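Local coordinates for periplasmic binding protein/LacI transcriptional regulator (PDB 5OCP) that binds L-arabinofuranose in the periplasm, in both its alpha and beta forms, as the substrate-capturing component of an arabinose ABC transporter, at residues S6-G9 / W14-S17; R50-I53 / A59-I62; K27-D32 / P250-I255; K23-Q28 / S244-G249. All blocks are in the same frame, centred on the assembly; numbering follows the deposited sequence.

Contact 1. Residues S6-G9 / W14-S17. With FUB (beta-L-arabinofuranose), chain J; AHR (alpha-L-arabinofuranose), chain I.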
loop_
_atom_site.group_PDB
_atom_site.type_symbol
_atom_site.label_atom_id
_atom_site.label_comp_id
_atom_site.label_asym_id
_atom_site.label_seq_id
_atom_site.Cartn_x
_atom_site.Cartn_y
_atom_site.Cartn_z
ATOM N N SER A 6 5.066 -14.098 -5.150
ATOM C CA SER A 6 6.165 -13.505 -4.419
ATOM C C SER A 6 5.723 -12.225 -3.747
ATOM O O SER A 6 5.487 -11.187 -4.428
ATOM C CB SER A 6 7.366 -13.248 -5.316
ATOM O OG SER A 6 8.351 -12.458 -4.568
ATOM N N GLN A 7 5.527 -12.259 -2.416
ATOM C CA GLN A 7 5.126 -11.113 -1.609
ATOM C C GLN A 7 6.310 -10.397 -1.034
ATOM O O GLN A 7 7.367 -11.037 -0.726
ATOM C CB GLN A 7 4.169 -11.613 -0.523
ATOM C CG GLN A 7 3.593 -10.623 0.459
ATOM C CD GLN A 7 2.717 -9.602 -0.209
ATOM O OE1 GLN A 7 3.181 -8.744 -0.963
ATOM N NE2 GLN A 7 1.436 -9.647 0.125
ATOM N N VAL A 8 6.137 -9.105 -0.855
ATOM C CA VAL A 8 7.181 -8.232 -0.326
ATOM C C VAL A 8 7.692 -8.661 1.069
ATOM O O VAL A 8 8.933 -8.664 1.326
ATOM C CB VAL A 8 6.639 -6.789 -0.258
ATOM C CG1 VAL A 8 7.554 -5.885 0.501
ATOM C CG2 VAL A 8 6.322 -6.248 -1.697
ATOM N N GLY A 9 6.753 -8.844 1.972
ATOM C CA GLY A 9 7.039 -8.972 3.391
ATOM C C GLY A 9 5.794 -8.783 4.229
ATOM O O GLY A 9 4.703 -9.113 3.789
ATOM N N TRP A 14 -1.727 -3.609 6.488
ATOM C CA TRP A 14 -2.242 -3.717 5.135
ATOM C C TRP A 14 -1.605 -4.882 4.339
ATOM O O TRP A 14 -2.323 -5.733 3.737
ATOM C CB TRP A 14 -2.158 -2.394 4.320
ATOM C CG TRP A 14 -2.806 -2.615 2.994
ATOM C CD1 TRP A 14 -4.191 -2.460 2.706
ATOM C CD2 TRP A 14 -2.237 -3.102 1.777
ATOM N NE1 TRP A 14 -4.437 -2.814 1.398
ATOM C CE2 TRP A 14 -3.298 -3.274 0.834
ATOM C CE3 TRP A 14 -0.955 -3.496 1.383
ATOM C CZ2 TRP A 14 -3.064 -3.705 -0.464
ATOM C CZ3 TRP A 14 -0.734 -3.899 0.104
ATOM C CH2 TRP A 14 -1.781 -4.032 -0.802
ATOM N N ARG A 15 -0.276 -4.945 4.369
ATOM C CA ARG A 15 0.411 -5.968 3.634
ATOM C C ARG A 15 0.021 -7.363 4.060
ATOM O O ARG A 15 -0.132 -8.277 3.225
ATOM C CB ARG A 15 1.897 -5.756 3.797
ATOM C CG ARG A 15 2.763 -6.835 3.220
ATOM C CD ARG A 15 2.996 -6.794 1.754
ATOM N NE ARG A 15 3.308 -5.448 1.235
ATOM C CZ ARG A 15 3.093 -5.079 -0.046
ATOM N NH1 ARG A 15 2.654 -5.936 -0.898
ATOM N NH2 ARG A 15 3.212 -3.794 -0.442
ATOM N N THR A 16 -0.080 -7.582 5.378
ATOM C CA THR A 16 -0.462 -8.935 5.838
ATOM C C THR A 16 -1.899 -9.217 5.481
ATOM O O THR A 16 -2.240 -10.401 5.083
ATOM C CB THR A 16 -0.199 -9.113 7.342
ATOM O OG1 THR A 16 -0.834 -8.098 8.048
ATOM C CG2 THR A 16 1.265 -8.959 7.671
ATOM N N SER A 17 -2.767 -8.209 5.493
ATOM C CA SER A 17 -4.131 -8.372 4.995
ATOM C C SER A 17 -4.215 -8.750 3.513
ATOM O O SER A 17 -5.059 -9.598 3.080
ATOM C CB SER A 17 -5.019 -7.135 5.313
ATOM O OG SER A 17 -4.824 -6.064 4.356
HETATM O O5 FUB J . 2.222 -1.027 -1.845
HETATM C C5 FUB J . 1.195 -0.744 -0.945
HETATM C C4 FUB J . 1.759 -0.144 0.333
HETATM O O4 FUB J . 2.773 -0.947 0.885
HETATM C C3 FUB J . 0.673 0.055 1.401
HETATM O O3 FUB J . 0.030 1.266 1.152
HETATM C C2 FUB J . 1.528 0.036 2.662
HETATM O O2 FUB J . 0.830 -0.310 3.836
HETATM C C1 FUB J . 2.710 -0.872 2.322
HETATM O O1 FUB J . 2.397 -2.105 2.749
HETATM O O5 AHR I . 2.223 -1.028 -1.846
HETATM C C5 AHR I . 1.192 -0.742 -0.951
HETATM C C4 AHR I . 1.753 -0.138 0.324
HETATM O O4 AHR I . 2.755 -0.957 0.877
HETATM C C3 AHR I . 0.659 0.066 1.389
HETATM O O3 AHR I . 0.029 1.283 1.153
HETATM C C2 AHR I . 1.512 -0.027 2.644
HETATM O O2 AHR I . 0.831 -0.318 3.828
HETATM C C1 AHR I . 2.407 -1.189 2.251
HETATM O O1 AHR I . 3.512 -1.158 2.999
#
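Arg15 meets Gln7 and the bound sugar with different nitrogens of one guanidinium group. Its NH1 donates to Gln7 OE1 at 2.9 Å, a bent bond (139° at the hydrogen) that reaches the oxygen from above the amide plane; amide and guanidinium stand 81° apart. Its NH2 gives a hydrogen bond to the ring oxygen O4 of arabinofuranose, 3.2 Å from NH2 in both the alpha and the beta anomer. Val8 CG2 lies over one face of the guanidinium, 3.8 Å from Arg15 NH1, and Trp14 CZ3 lies toward the rim of the opposite face, so the group is flanked on both faces as well as bonded. Trp14 also borders the sugar directly, CZ3 standing 3.8 Å from C5 of either anomer.

Further out, with CG anti to the backbone N (chi1 173°), Arg15 sets CG 3.0 Å from Gly9 O; bends at chi2 and chi3 then turn the guanidinium toward Gln7 and the sugar. Gln7 OE1 takes a second hydrogen, from Val8 N at 3.0 Å, and Gln7 NE2 is bonded to Ser19, which together fix the rotation of the amide. Salt bridges from Arg15 NE to Glu11 and from NH2 to Asp88 complete the frame. Within this buried sugar pocket at the start of a beta-alpha-beta unit, the two carboxylates probably offset the positive charges of Arg15 and nearby Arg89, consistent with recognition of an uncharged sugar through directed hydrogen bonds.

Contact 2. Residues R50-I53 / A59-I62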
loop_
_atom_site.group_PDB
_atom_site.type_symbol
_atom_site.label_atom_id
_atom_site.label_comp_id
_atom_site.label_asym_id
_atom_site.label_seq_id
_atom_site.Cartn_x
_atom_site.Cartn_y
_atom_site.Cartn_z
ATOM N N ARG A 50 12.694 -17.620 -9.011
ATOM C CA ARG A 50 13.548 -18.621 -9.630
ATOM C C ARG A 50 13.022 -20.006 -9.254
ATOM O O ARG A 50 12.905 -20.882 -10.111
ATOM C CB ARG A 50 14.994 -18.458 -9.162
ATOM C CG ARG A 50 15.624 -17.129 -9.545
ATOM C CD ARG A 50 17.061 -17.311 -10.006
ATOM N NE ARG A 50 17.391 -16.437 -11.128
ATOM C CZ ARG A 50 18.212 -15.395 -11.048
ATOM N NH1 ARG A 50 18.792 -15.094 -9.895
ATOM N NH2 ARG A 50 18.453 -14.655 -12.122
ATOM N N SER A 51 12.705 -20.202 -7.974
ATOM C CA SER A 51 12.171 -21.484 -7.521
ATOM C C SER A 51 10.869 -21.824 -8.162
ATOM O O SER A 51 10.640 -22.954 -8.598
ATOM C CB SER A 51 12.084 -21.497 -5.983
ATOM O OG SER A 51 11.564 -22.704 -5.525
ATOM N N PHE A 52 9.999 -20.819 -8.293
ATOM C CA PHE A 52 8.768 -21.075 -9.021
ATOM C C PHE A 52 9.000 -21.540 -10.454
ATOM O O PHE A 52 8.267 -22.448 -10.909
ATOM C CB PHE A 52 7.901 -19.794 -9.144
ATOM C CG PHE A 52 7.447 -19.233 -7.850
ATOM C CD1 PHE A 52 7.179 -20.028 -6.773
ATOM C CD2 PHE A 52 7.170 -17.853 -7.766
ATOM C CE1 PHE A 52 6.761 -19.505 -5.564
ATOM C CE2 PHE A 52 6.712 -17.341 -6.581
ATOM C CZ PHE A 52 6.530 -18.135 -5.489
ATOM N N ILE A 53 9.958 -20.944 -11.140
ATOM C CA ILE A 53 10.287 -21.341 -12.510
ATOM C C ILE A 53 10.878 -22.787 -12.517
ATOM O O ILE A 53 10.389 -23.634 -13.243
ATOM C CB ILE A 53 11.295 -20.392 -13.111
ATOM C CG1 ILE A 53 10.667 -18.991 -13.385
ATOM C CG2 ILE A 53 11.820 -20.900 -14.457
ATOM C CD1 ILE A 53 11.673 -17.908 -13.629
ATOM N N ALA A 59 1.756 -20.099 -13.469
ATOM C CA ALA A 59 1.865 -18.638 -13.519
ATOM C C ALA A 59 2.542 -18.138 -12.269
ATOM O O ALA A 59 2.557 -18.808 -11.245
ATOM C CB ALA A 59 0.487 -18.025 -13.559
ATOM N N ILE A 60 3.012 -16.902 -12.367
ATOM C CA ILE A 60 3.725 -16.249 -11.296
ATOM C C ILE A 60 3.047 -14.880 -11.073
ATOM O O ILE A 60 2.830 -14.173 -12.003
ATOM C CB ILE A 60 5.202 -16.077 -11.634
ATOM C CG1 ILE A 60 5.855 -17.499 -11.636
ATOM C CG2 ILE A 60 5.936 -15.127 -10.687
ATOM C CD1 ILE A 60 7.213 -17.488 -12.319
ATOM N N ILE A 61 2.798 -14.550 -9.819
ATOM C CA ILE A 61 2.359 -13.156 -9.446
ATOM C C ILE A 61 3.506 -12.596 -8.589
ATOM O O ILE A 61 4.035 -13.256 -7.651
ATOM C CB ILE A 61 1.104 -13.205 -8.630
ATOM C CG1 ILE A 61 -0.030 -13.833 -9.469
ATOM C CG2 ILE A 61 0.698 -11.771 -8.159
ATOM C CD1 ILE A 61 -1.278 -14.144 -8.653
ATOM N N ILE A 62 3.881 -11.368 -8.907
ATOM C CA ILE A 62 4.946 -10.632 -8.165
ATOM C C ILE A 62 4.402 -9.264 -7.622
ATOM O O ILE A 62 3.820 -8.520 -8.421
ATOM C CB ILE A 62 6.210 -10.342 -9.009
ATOM C CG1 ILE A 62 6.785 -11.600 -9.598
ATOM C CG2 ILE A 62 7.201 -9.499 -8.204
ATOM C CD1 ILE A 62 7.893 -11.323 -10.600
#
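Ile60 overlaps the root of the Phe52 side chain, its CG1 lying 4.0 Å from Phe52 CB. The same isoleucine branch continues to CD1, which is 3.9 Å from Ile53 CG1, so a single side chain of strand 59-62 touches two successive residues of helix 42-54. With CG1 anti to its own carbonyl carbon (chi1 -69°), Ile60 sends this longer branch out to the helix, while the shorter branch, CG2, comes within 4.2 Å of Phe52 CD2. The phenyl ring meets the isoleucine obliquely. Ile53 instead crosses Ile60 at about a right angle.

No hydrogen bond joins the two segments; the contact is wholly apolar. Phe52 also packs on Val57, in the loop between helix 42-54 and the strand, and Ile53 on Ala80, just after helix 71-79. Side chains alternate along the strand: Ile61 points to the other face of the sheet, where it meets Phe252 and Ile255 of helix 248-259. Backbone bonds pair Ile61 with Gly4 and Ser6 on one flank and Ile60 with Pro83 and Val85 on the other. A helix laid against the parallel sheet and followed by its strand is the helix-to-strand half of a beta-alpha-beta crossover, the repeating element of the Rossmann-like lobes of periplasmic binding proteins.

Contact 3. Residues K27-D32 / P250-I255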
loop_
_atom_site.group_PDB
_atom_site.type_symbol
_atom_site.label_atom_id
_atom_site.label_comp_id
_atom_site.label_asym_id
_atom_site.label_seq_id
_atom_site.Cartn_x
_atom_site.Cartn_y
_atom_site.Cartn_z
ATOM N N LYS A 27 -8.004 -19.942 -2.652
ATOM C CA LYS A 27 -8.789 -21.043 -2.090
ATOM C C LYS A 27 -10.163 -21.061 -2.730
ATOM O O LYS A 27 -10.665 -22.156 -3.112
ATOM C CB LYS A 27 -8.904 -20.914 -0.579
ATOM C CG LYS A 27 -9.471 -22.154 0.099
ATOM C CD LYS A 27 -10.229 -21.823 1.374
ATOM C CE LYS A 27 -11.174 -22.959 1.808
ATOM N NZ LYS A 27 -12.513 -22.402 2.195
ATOM N N GLN A 28 -10.754 -19.870 -2.905
ATOM C CA GLN A 28 -12.072 -19.793 -3.507
ATOM C C GLN A 28 -12.060 -20.366 -4.892
ATOM O O GLN A 28 -13.043 -20.994 -5.315
ATOM C CB GLN A 28 -12.533 -18.336 -3.601
ATOM C CG GLN A 28 -13.956 -18.214 -4.131
ATOM C CD GLN A 28 -14.396 -16.826 -4.410
ATOM O OE1 GLN A 28 -13.640 -15.993 -4.887
ATOM N NE2 GLN A 28 -15.659 -16.545 -4.072
ATOM N N ARG A 29 -10.985 -20.102 -5.632
ATOM C CA ARG A 29 -10.861 -20.473 -7.022
ATOM C C ARG A 29 -10.211 -21.868 -7.261
ATOM O O ARG A 29 -10.059 -22.237 -8.398
ATOM C CB ARG A 29 -10.077 -19.418 -7.747
ATOM C CG ARG A 29 -10.824 -18.111 -7.871
ATOM C CD ARG A 29 -9.895 -16.953 -8.001
ATOM N NE ARG A 29 -10.622 -15.694 -8.038
ATOM C CZ ARG A 29 -10.983 -15.069 -9.148
ATOM N NH1 ARG A 29 -10.691 -15.569 -10.357
ATOM N NH2 ARG A 29 -11.674 -13.914 -9.036
ATOM N N GLY A 30 -9.899 -22.568 -6.206
ATOM C CA GLY A 30 -9.275 -23.896 -6.223
ATOM C C GLY A 30 -7.893 -23.877 -6.762
ATOM O O GLY A 30 -7.440 -24.831 -7.399
ATOM N N ILE A 31 -7.187 -22.777 -6.531
ATOM C CA ILE A 31 -5.857 -22.591 -7.061
ATOM C C ILE A 31 -4.809 -23.024 -6.034
ATOM O O ILE A 31 -4.954 -22.764 -4.820
ATOM C CB ILE A 31 -5.616 -21.091 -7.396
ATOM C CG1 ILE A 31 -6.281 -20.757 -8.726
ATOM C CG2 ILE A 31 -4.129 -20.831 -7.523
ATOM C CD1 ILE A 31 -6.388 -19.309 -8.998
ATOM N N ASP A 32 -3.772 -23.703 -6.501
ATOM C CA ASP A 32 -2.667 -24.166 -5.624
ATOM C C ASP A 32 -1.642 -23.016 -5.542
ATOM O O ASP A 32 -0.884 -22.767 -6.487
ATOM C CB ASP A 32 -2.014 -25.437 -6.210
ATOM C CG ASP A 32 -0.664 -25.792 -5.573
ATOM O OD1 ASP A 32 -0.444 -25.567 -4.343
ATOM O OD2 ASP A 32 0.167 -26.337 -6.360
ATOM N N PRO A 250 -8.525 -10.206 -9.852
ATOM C CA PRO A 250 -8.225 -9.883 -11.227
ATOM C C PRO A 250 -6.942 -10.481 -11.758
ATOM O O PRO A 250 -6.824 -10.687 -12.978
ATOM C CB PRO A 250 -8.187 -8.314 -11.266
ATOM C CG PRO A 250 -8.856 -7.888 -10.024
ATOM C CD PRO A 250 -8.746 -9.018 -9.018
ATOM N N ALA A 251 -5.940 -10.666 -10.892
ATOM C CA ALA A 251 -4.738 -11.390 -11.317
ATOM C C ALA A 251 -5.042 -12.866 -11.777
ATOM O O ALA A 251 -4.617 -13.254 -12.847
ATOM C CB ALA A 251 -3.687 -11.415 -10.215
ATOM N N PHE A 252 -5.833 -13.542 -10.996
ATOM C CA PHE A 252 -6.237 -14.949 -11.321
ATOM C C PHE A 252 -7.139 -15.008 -12.586
ATOM O O PHE A 252 -7.027 -15.925 -13.419
ATOM C CB PHE A 252 -6.889 -15.541 -10.102
ATOM C CG PHE A 252 -5.991 -15.735 -8.921
ATOM C CD1 PHE A 252 -4.735 -16.347 -9.011
ATOM C CD2 PHE A 252 -6.422 -15.357 -7.686
ATOM C CE1 PHE A 252 -3.949 -16.504 -7.886
ATOM C CE2 PHE A 252 -5.622 -15.467 -6.559
ATOM C CZ PHE A 252 -4.403 -16.106 -6.626
ATOM N N ASP A 253 -7.965 -13.973 -12.806
ATOM C CA ASP A 253 -8.779 -13.872 -14.029
ATOM C C ASP A 253 -7.948 -13.706 -15.255
ATOM O O ASP A 253 -8.195 -14.352 -16.282
ATOM C CB ASP A 253 -9.716 -12.664 -13.975
ATOM C CG ASP A 253 -10.840 -12.818 -12.963
ATOM O OD1 ASP A 253 -11.253 -13.950 -12.651
ATOM O OD2 ASP A 253 -11.335 -11.757 -12.501
ATOM N N ALA A 254 -6.966 -12.813 -15.185
ATOM C CA ALA A 254 -6.037 -12.630 -16.258
ATOM C C ALA A 254 -5.247 -13.899 -16.546
ATOM O O ALA A 254 -5.104 -14.259 -17.738
ATOM C CB ALA A 254 -5.077 -11.507 -15.957
ATOM N N ILE A 255 -4.829 -14.573 -15.490
ATOM C CA ILE A 255 -4.087 -15.863 -15.702
ATOM C C ILE A 255 -5.015 -16.915 -16.345
ATOM O O ILE A 255 -4.648 -17.497 -17.372
ATOM C CB ILE A 255 -3.533 -16.353 -14.424
ATOM C CG1 ILE A 255 -2.324 -15.463 -14.023
ATOM C CG2 ILE A 255 -3.134 -17.837 -14.498
ATOM C CD1 ILE A 255 -2.050 -15.473 -12.542
#
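Arg29 and Ile31 meet Phe252 and Asp253 where two helices, 13-29 and 248-259, lie side by side on one face of the parallel sheet in this three-layered alpha/beta lobe. The apolar part centres on Phe252, whose ring projects from its helix toward the end of the other. Ile31 CD1 sits over one ring face in a CH-pi contact, 3.8 Å from the centroid and 28° off the normal, displaced toward Phe252 CD1. Arg29 adds its aliphatic portion, CD lying 3.8 Å from Phe252 CD2, with the guanidinium plane inclined 35° to the ring. An alanine in place of Phe252 would probably open a gap between the helices and leave Ile31 CD1 without the ring face it rests on.

Backbone bonding shapes the turn between these two partners: Gly30, with positive phi, forms a Schellman motif with the last turn of helix 13-29, and Ile31, the next residue, turns its side chain onto the ring.

The polar part lies at the exposed margin. Extended from CG to NE, Arg29 spans past the phenylalanine to form a salt bridge with Asp253. Its NH1 donates to Asp253 OD1 at 2.9 Å, nearly straight at 170°; the oxygen lies close to the guanidinium plane but is itself approached from above the carboxylate plane.

Contact 4. Residues K23-Q28 / S244-G249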
loop_
_atom_site.group_PDB
_atom_site.type_symbol
_atom_site.label_atom_id
_atom_site.label_comp_id
_atom_site.label_asym_id
_atom_site.label_seq_id
_atom_site.Cartn_x
_atom_site.Cartn_y
_atom_site.Cartn_z
ATOM N N LYS A 23 -4.488 -15.485 -0.456
ATOM C CA LYS A 23 -4.655 -16.905 0.002
ATOM C C LYS A 23 -6.167 -17.277 -0.008
ATOM O O LYS A 23 -6.587 -18.323 -0.551
ATOM C CB LYS A 23 -4.058 -17.081 1.370
ATOM C CG LYS A 23 -2.552 -17.077 1.369
ATOM C CD LYS A 23 -2.045 -17.035 2.778
ATOM C CE LYS A 23 -0.556 -17.165 2.860
ATOM N NZ LYS A 23 -0.091 -17.149 4.270
ATOM N N ALA A 24 -6.980 -16.380 0.511
ATOM C CA ALA A 24 -8.435 -16.589 0.483
ATOM C C ALA A 24 -9.003 -16.632 -0.948
ATOM O O ALA A 24 -9.888 -17.505 -1.200
ATOM C CB ALA A 24 -9.136 -15.541 1.316
ATOM N N GLU A 25 -8.572 -15.751 -1.873
ATOM C CA GLU A 25 -9.032 -15.759 -3.241
ATOM C C GLU A 25 -8.530 -17.037 -3.959
ATOM O O GLU A 25 -9.280 -17.654 -4.784
ATOM C CB GLU A 25 -8.585 -14.570 -4.030
ATOM C CG GLU A 25 -9.228 -13.235 -3.567
ATOM C CD GLU A 25 -8.370 -11.999 -3.893
ATOM O OE1 GLU A 25 -7.113 -11.913 -3.651
ATOM O OE2 GLU A 25 -8.956 -11.092 -4.422
ATOM N N ALA A 26 -7.298 -17.416 -3.696
ATOM C CA ALA A 26 -6.819 -18.679 -4.307
ATOM C C ALA A 26 -7.693 -19.872 -3.907
ATOM O O ALA A 26 -8.068 -20.697 -4.738
ATOM C CB ALA A 26 -5.377 -18.973 -3.933
ATOM N N LYS A 27 -8.004 -19.942 -2.652
ATOM C CA LYS A 27 -8.789 -21.043 -2.090
ATOM C C LYS A 27 -10.163 -21.061 -2.730
ATOM O O LYS A 27 -10.665 -22.156 -3.112
ATOM C CB LYS A 27 -8.904 -20.914 -0.579
ATOM C CG LYS A 27 -9.471 -22.154 0.099
ATOM C CD LYS A 27 -10.229 -21.823 1.374
ATOM C CE LYS A 27 -11.174 -22.959 1.808
ATOM N NZ LYS A 27 -12.513 -22.402 2.195
ATOM N N GLN A 28 -10.754 -19.870 -2.905
ATOM C CA GLN A 28 -12.072 -19.793 -3.507
ATOM C C GLN A 28 -12.060 -20.366 -4.892
ATOM O O GLN A 28 -13.043 -20.994 -5.315
ATOM C CB GLN A 28 -12.533 -18.336 -3.601
ATOM C CG GLN A 28 -13.956 -18.214 -4.131
ATOM C CD GLN A 28 -14.396 -16.826 -4.410
ATOM O OE1 GLN A 28 -13.640 -15.993 -4.887
ATOM N NE2 GLN A 28 -15.659 -16.545 -4.072
ATOM N N SER A 244 -7.808 -1.502 -1.552
ATOM C CA SER A 244 -8.350 -2.887 -1.570
ATOM C C SER A 244 -7.243 -3.966 -1.537
ATOM O O SER A 244 -6.339 -3.895 -2.332
ATOM C CB SER A 244 -9.149 -3.094 -2.834
ATOM O OG SER A 244 -9.559 -4.464 -2.842
ATOM N N PRO A 245 -7.355 -4.897 -0.643
ATOM C CA PRO A 245 -6.367 -6.007 -0.645
ATOM C C PRO A 245 -6.748 -7.129 -1.621
ATOM O O PRO A 245 -6.005 -8.121 -1.714
ATOM C CB PRO A 245 -6.368 -6.451 0.776
ATOM C CG PRO A 245 -7.737 -6.218 1.260
ATOM C CD PRO A 245 -8.175 -4.953 0.569
ATOM N N TYR A 246 -7.802 -6.942 -2.452
ATOM C CA TYR A 246 -8.284 -7.978 -3.409
ATOM C C TYR A 246 -7.808 -7.895 -4.814
ATOM O O TYR A 246 -8.575 -7.981 -5.714
ATOM C CB TYR A 246 -9.802 -8.047 -3.345
ATOM C CG TYR A 246 -10.227 -8.312 -1.990
ATOM C CD1 TYR A 246 -10.030 -9.580 -1.429
ATOM C CD2 TYR A 246 -10.841 -7.322 -1.226
ATOM C CE1 TYR A 246 -10.377 -9.858 -0.165
ATOM C CE2 TYR A 246 -11.165 -7.598 0.080
ATOM C CZ TYR A 246 -10.955 -8.850 0.550
ATOM O OH TYR A 246 -11.283 -9.156 1.812
ATOM N N LEU A 247 -6.485 -7.749 -5.013
ATOM C CA LEU A 247 -5.891 -7.651 -6.297
ATOM C C LEU A 247 -5.647 -9.030 -6.894
ATOM O O LEU A 247 -5.425 -9.147 -8.108
ATOM C CB LEU A 247 -4.531 -6.989 -6.168
ATOM C CG LEU A 247 -4.576 -5.590 -5.603
ATOM C CD1 LEU A 247 -3.148 -5.178 -5.431
ATOM C CD2 LEU A 247 -5.269 -4.706 -6.615
ATOM N N GLY A 248 -5.706 -10.067 -6.061
ATOM C CA GLY A 248 -5.490 -11.413 -6.502
ATOM C C GLY A 248 -6.558 -11.817 -7.507
ATOM O O GLY A 248 -6.258 -12.420 -8.517
ATOM N N GLY A 249 -7.816 -11.459 -7.236
ATOM C CA GLY A 249 -8.904 -11.840 -8.090
ATOM C C GLY A 249 -8.706 -11.506 -9.529
ATOM O O GLY A 249 -8.698 -12.415 -10.369
#
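Glu25 reaches across from helix 13-29 with its carboxylate set almost upright, at 78°, against the Tyr246 ring, and meets that ring at the edge. Glu25 OE2 lies 3.3 Å from Tyr246 CB and 3.5 Å from Tyr246 CD1, so the acid passes along the base of the tyrosine and does not lie on its face. Pro245 CG lies over one face of the same ring, offset toward its rim. The glutamate chain, extended beyond CG (chi2 154°), carries its two oxygens to the backbone at the start of helix 248-259. There Gly249 N donates to Glu25 OE2 in a weak hydrogen bond of 3.1 Å, and Gly248 CA approaches Glu25 OE1 at 3.3 Å. The absence of a side chain on Gly248 allows this close approach.

Set by the first amides of helix 248-259, the acid probably gains from the positive end of the helix dipole, and it joins two neighbouring helices of the alpha/beta lobe. Replacing Glu25 with a lysine would probably leave Gly249 N without this acceptor and bring a positive charge to the helix start.

Ahead of that start, Ser244 OG accepts from Tyr246 N at 3.1 Å in an ST turn, which helps set the course of the loop. Pro245 packs on Ser17 and Ala21, and Leu247 on Phe18.

From the N terminus, contact 1 comes first, closing the short loop between strand 2-7 and helix 13-29 at the sugar pocket. Contact 2 follows in series and closes the turn from helix 42-54 to strand 59-62; Ser6 N probably bonds to Ile61 O, since their strands are neighbours in the sheet. Contacts 3 and 4 both start from the end of helix 13-29 and span more than 200 residues to reach helix 248-259 and the loop leading into it, enclosing contact 2. They share Lys27 and Gln28, and their centres lie about 8 Å apart. Ile61 packs on Phe252, joining contact 2 to contact 3, while Trp14 touches Ser244 and Pro245, bringing contact 4 up to contact 1.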